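Local coordinates for protein probable thioesterase (PDB 1Z54) that probably hydrolyses fatty acyl-CoA thioesters, as a hot-dog-fold member of the 4-hydroxybenzoyl-CoA thioesterase family, at residues Thr77-Phe89 with Glu120-Lys132. Residues are numbered along the deposited sequence; the frame is centred on the assembly and turned at random.
Sequences TRLAELSSRALLF and EDIYRALSVLHLK
Leu82 packs between helix 120-129 and the imidazole of His130. Its CG stands anti to the backbone N (chi1 172°), which carries CD2 onto the helix backbone, 3.5 Å from Ser127 CA, while its CB makes a CH-pi contact over the His130 face, 3.9 Å from the ring centroid. The backbone N of Leu82 lies over the same ring, and Ala80 O meets its edge in plane, 3.2 Å from His130 CE1. Leu126 CB fills in between CD2 of Leu79 and CD2 of Leu82, and its CD1 reaches Leu87 CD2 at 3.8 Å. With an alanine at His130 the ring is gone, and Leu82 CB and N would probably face a gap. The flanks are looser: Tyr123 turns its ring edge to Ser83 O (CE1, 3.7 Å) and sets CE1 against Leu82 CG, and past His130 two waters link Leu79 O to Leu131 N and Ala80 O to Leu131 O. Strand 77-82, with a classic beta bulge at Ala80 and Glu81 opposite Leu88, crosses the helix at -106°. Leu129 continues the packing onto Phe36, and Leu87 touches His107 of strand 98-111; the C-terminal helix thus lies against the hairpin of strands 72-82 and 86-95, beside helix 24-39.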
# COMPACT_ATOMS: atom_id res chain seq x y z
N THR A 77 -10.43 -11.51 16.60
CA THR A 77 -11.60 -10.73 16.25
C THR A 77 -12.91 -11.37 16.64
O THR A 77 -13.08 -12.59 16.61
CB THR A 77 -11.64 -10.39 14.73
OG1 THR A 77 -12.95 -10.62 14.21
CG2 THR A 77 -10.64 -11.20 13.96
N ARG A 78 -13.85 -10.53 17.04
CA ARG A 78 -15.16 -11.02 17.41
C ARG A 78 -16.18 -10.01 16.96
O ARG A 78 -15.86 -8.84 16.73
CB ARG A 78 -15.25 -11.24 18.92
CG ARG A 78 -15.36 -9.98 19.75
CD ARG A 78 -15.60 -10.35 21.21
NE ARG A 78 -16.29 -9.28 21.92
CZ ARG A 78 -15.74 -8.11 22.23
NH1 ARG A 78 -14.48 -7.87 21.90
NH2 ARG A 78 -16.46 -7.19 22.86
N LEU A 79 -17.41 -10.47 16.79
CA LEU A 79 -18.50 -9.60 16.39
C LEU A 79 -19.05 -9.05 17.70
O LEU A 79 -19.77 -9.75 18.42
CB LEU A 79 -19.56 -10.40 15.64
CG LEU A 79 -20.80 -9.66 15.13
CD1 LEU A 79 -20.38 -8.53 14.21
CD2 LEU A 79 -21.71 -10.65 14.40
N ALA A 80 -18.71 -7.80 18.01
CA ALA A 80 -19.15 -7.17 19.24
C ALA A 80 -20.59 -6.65 19.18
O ALA A 80 -21.30 -6.65 20.19
CB ALA A 80 -18.19 -6.04 19.62
N GLU A 81 -21.01 -6.20 18.01
CA GLU A 81 -22.37 -5.68 17.86
C GLU A 81 -22.97 -6.13 16.53
O GLU A 81 -22.29 -6.16 15.50
CB GLU A 81 -22.35 -4.15 17.94
CG GLU A 81 -22.06 -3.60 19.34
CD GLU A 81 -21.85 -2.09 19.36
OE1 GLU A 81 -22.35 -1.40 18.45
OE2 GLU A 81 -21.18 -1.59 20.30
N LEU A 82 -24.25 -6.50 16.56
CA LEU A 82 -24.94 -6.95 15.36
C LEU A 82 -26.40 -6.51 15.35
O LEU A 82 -27.18 -6.91 16.21
CB LEU A 82 -24.89 -8.48 15.25
CG LEU A 82 -25.75 -9.09 14.14
CD1 LEU A 82 -25.12 -8.78 12.80
CD2 LEU A 82 -25.88 -10.60 14.33
N SER A 83 -26.76 -5.68 14.38
CA SER A 83 -28.14 -5.22 14.26
C SER A 83 -28.61 -5.64 12.87
O SER A 83 -27.89 -6.32 12.14
CB SER A 83 -28.23 -3.70 14.40
OG SER A 83 -27.59 -3.04 13.31
N SER A 84 -29.83 -5.24 12.50
CA SER A 84 -30.36 -5.61 11.20
C SER A 84 -29.65 -4.88 10.05
O SER A 84 -29.60 -5.39 8.93
CB SER A 84 -31.86 -5.32 11.15
OG SER A 84 -32.15 -3.97 11.47
N ARG A 85 -29.08 -3.71 10.33
CA ARG A 85 -28.41 -2.94 9.29
C ARG A 85 -26.93 -2.64 9.54
O ARG A 85 -26.29 -2.01 8.71
CB ARG A 85 -29.14 -1.60 9.08
CG ARG A 85 -30.59 -1.73 8.65
CD ARG A 85 -31.37 -0.47 9.00
NE ARG A 85 -32.77 -0.55 8.62
CZ ARG A 85 -33.21 -0.56 7.36
NH1 ARG A 85 -32.35 -0.49 6.36
NH2 ARG A 85 -34.51 -0.63 7.11
N ALA A 86 -26.40 -3.09 10.67
CA ALA A 86 -25.00 -2.80 11.00
C ALA A 86 -24.28 -3.88 11.80
O ALA A 86 -24.90 -4.73 12.44
CB ALA A 86 -24.91 -1.48 11.76
N LEU A 87 -22.95 -3.81 11.77
CA LEU A 87 -22.09 -4.75 12.48
C LEU A 87 -20.90 -4.00 13.06
O LEU A 87 -20.47 -2.99 12.50
CB LEU A 87 -21.54 -5.83 11.54
CG LEU A 87 -22.34 -6.37 10.37
CD1 LEU A 87 -22.47 -5.31 9.28
CD2 LEU A 87 -21.60 -7.58 9.81
N LEU A 88 -20.37 -4.50 14.17
CA LEU A 88 -19.21 -3.88 14.80
C LEU A 88 -18.23 -4.96 15.25
O LEU A 88 -18.55 -5.76 16.13
CB LEU A 88 -19.62 -3.04 16.02
CG LEU A 88 -18.55 -2.23 16.78
CD1 LEU A 88 -17.49 -3.15 17.37
CD2 LEU A 88 -17.90 -1.24 15.84
N PHE A 89 -17.05 -4.97 14.64
CA PHE A 89 -16.02 -5.94 15.00
C PHE A 89 -15.03 -5.27 15.93
O PHE A 89 -14.74 -4.08 15.80
CB PHE A 89 -15.26 -6.45 13.77
CG PHE A 89 -16.10 -7.27 12.83
CD1 PHE A 89 -16.95 -6.65 11.92
CD2 PHE A 89 -16.06 -8.66 12.88
CE1 PHE A 89 -17.74 -7.41 11.07
CE2 PHE A 89 -16.85 -9.43 12.03
CZ PHE A 89 -17.70 -8.80 11.13
N GLU A 120 -31.35 -12.12 5.30
CA GLU A 120 -31.67 -13.15 6.28
C GLU A 120 -30.65 -14.26 6.53
O GLU A 120 -30.24 -14.48 7.66
CB GLU A 120 -33.01 -13.79 5.93
CG GLU A 120 -34.18 -12.83 6.03
CD GLU A 120 -34.24 -12.13 7.37
OE1 GLU A 120 -34.06 -12.81 8.41
OE2 GLU A 120 -34.46 -10.89 7.39
N ASP A 121 -30.25 -14.97 5.48
CA ASP A 121 -29.30 -16.06 5.65
C ASP A 121 -27.98 -15.62 6.26
O ASP A 121 -27.36 -16.36 7.02
CB ASP A 121 -29.05 -16.77 4.31
CG ASP A 121 -28.30 -15.91 3.32
OD1 ASP A 121 -27.63 -16.48 2.43
OD2 ASP A 121 -28.39 -14.66 3.41
N ILE A 122 -27.53 -14.41 5.93
CA ILE A 122 -26.28 -13.90 6.48
C ILE A 122 -26.49 -13.44 7.92
O ILE A 122 -25.63 -13.62 8.80
CB ILE A 122 -25.73 -12.73 5.65
CG1 ILE A 122 -25.37 -13.22 4.24
CG2 ILE A 122 -24.53 -12.10 6.35
CD1 ILE A 122 -24.93 -12.11 3.28
N TYR A 123 -27.65 -12.82 8.16
CA TYR A 123 -27.99 -12.33 9.49
C TYR A 123 -28.06 -13.51 10.45
O TYR A 123 -27.48 -13.49 11.53
CB TYR A 123 -29.35 -11.62 9.46
CG TYR A 123 -29.80 -11.13 10.82
CD1 TYR A 123 -29.22 -10.00 11.40
CD2 TYR A 123 -30.75 -11.83 11.56
CE1 TYR A 123 -29.58 -9.58 12.68
CE2 TYR A 123 -31.13 -11.42 12.83
CZ TYR A 123 -30.54 -10.30 13.39
OH TYR A 123 -30.90 -9.90 14.65
N ARG A 124 -28.76 -14.55 10.02
CA ARG A 124 -28.93 -15.76 10.81
C ARG A 124 -27.59 -16.37 11.23
O ARG A 124 -27.38 -16.69 12.41
CB ARG A 124 -29.74 -16.76 9.98
CG ARG A 124 -30.16 -18.03 10.69
CD ARG A 124 -31.19 -18.75 9.84
NE ARG A 124 -30.68 -19.01 8.49
CZ ARG A 124 -31.45 -19.26 7.43
NH1 ARG A 124 -30.90 -19.49 6.25
NH2 ARG A 124 -32.77 -19.26 7.55
N ALA A 125 -26.67 -16.51 10.28
CA ALA A 125 -25.36 -17.09 10.57
C ALA A 125 -24.52 -16.21 11.51
O ALA A 125 -23.87 -16.72 12.43
CB ALA A 125 -24.60 -17.33 9.26
N LEU A 126 -24.55 -14.90 11.28
CA LEU A 126 -23.80 -13.97 12.11
C LEU A 126 -24.36 -13.95 13.53
O LEU A 126 -23.62 -13.81 14.50
CB LEU A 126 -23.83 -12.56 11.51
CG LEU A 126 -23.11 -12.36 10.17
CD1 LEU A 126 -23.35 -10.95 9.65
CD2 LEU A 126 -21.62 -12.60 10.35
N SER A 127 -25.68 -14.09 13.65
CA SER A 127 -26.33 -14.06 14.96
C SER A 127 -25.73 -15.10 15.90
O SER A 127 -25.56 -14.84 17.09
CB SER A 127 -27.83 -14.32 14.82
OG SER A 127 -28.51 -13.19 14.29
N VAL A 128 -25.39 -16.26 15.36
CA VAL A 128 -24.81 -17.32 16.18
C VAL A 128 -23.51 -16.86 16.83
O VAL A 128 -23.16 -17.31 17.92
CB VAL A 128 -24.51 -18.58 15.35
CG1 VAL A 128 -24.06 -19.71 16.27
CG2 VAL A 128 -25.73 -19.00 14.54
N LEU A 129 -22.81 -15.95 16.15
CA LEU A 129 -21.53 -15.44 16.64
C LEU A 129 -21.64 -14.21 17.55
O LEU A 129 -20.68 -13.84 18.21
CB LEU A 129 -20.63 -15.11 15.45
CG LEU A 129 -20.40 -16.26 14.46
CD1 LEU A 129 -19.71 -15.72 13.21
CD2 LEU A 129 -19.56 -17.35 15.11
N HIS A 130 -22.82 -13.59 17.56
CA HIS A 130 -23.06 -12.40 18.38
C HIS A 130 -23.76 -12.75 19.69
O HIS A 130 -24.79 -13.43 19.69
CB HIS A 130 -23.91 -11.39 17.61
CG HIS A 130 -24.30 -10.18 18.41
ND1 HIS A 130 -23.38 -9.35 19.01
CD2 HIS A 130 -25.52 -9.66 18.71
CE1 HIS A 130 -24.00 -8.37 19.63
NE2 HIS A 130 -25.30 -8.53 19.46
N LEU A 131 -23.21 -12.26 20.79
CA LEU A 131 -23.78 -12.50 22.11
C LEU A 131 -24.88 -11.47 22.36
O LEU A 131 -24.61 -10.28 22.47
CB LEU A 131 -22.71 -12.39 23.19
CG LEU A 131 -23.18 -12.55 24.64
CD1 LEU A 131 -23.93 -13.87 24.80
CD2 LEU A 131 -21.98 -12.49 25.58
N LYS A 132 -26.12 -11.94 22.44
CA LYS A 132 -27.26 -11.06 22.66
C LYS A 132 -27.41 -10.67 24.14
O LYS A 132 -27.14 -11.53 25.01
CB LYS A 132 -28.54 -11.74 22.17
CG LYS A 132 -29.80 -10.91 22.32
CD LYS A 132 -31.03 -11.72 21.95
CE LYS A 132 -30.97 -12.19 20.50
NZ LYS A 132 -32.20 -12.93 20.13
OXT LYS A 132 -27.83 -9.53 24.40
O HOH W 1 -20.71 -10.86 20.77
O HOH W 2 -22.31 -8.72 22.14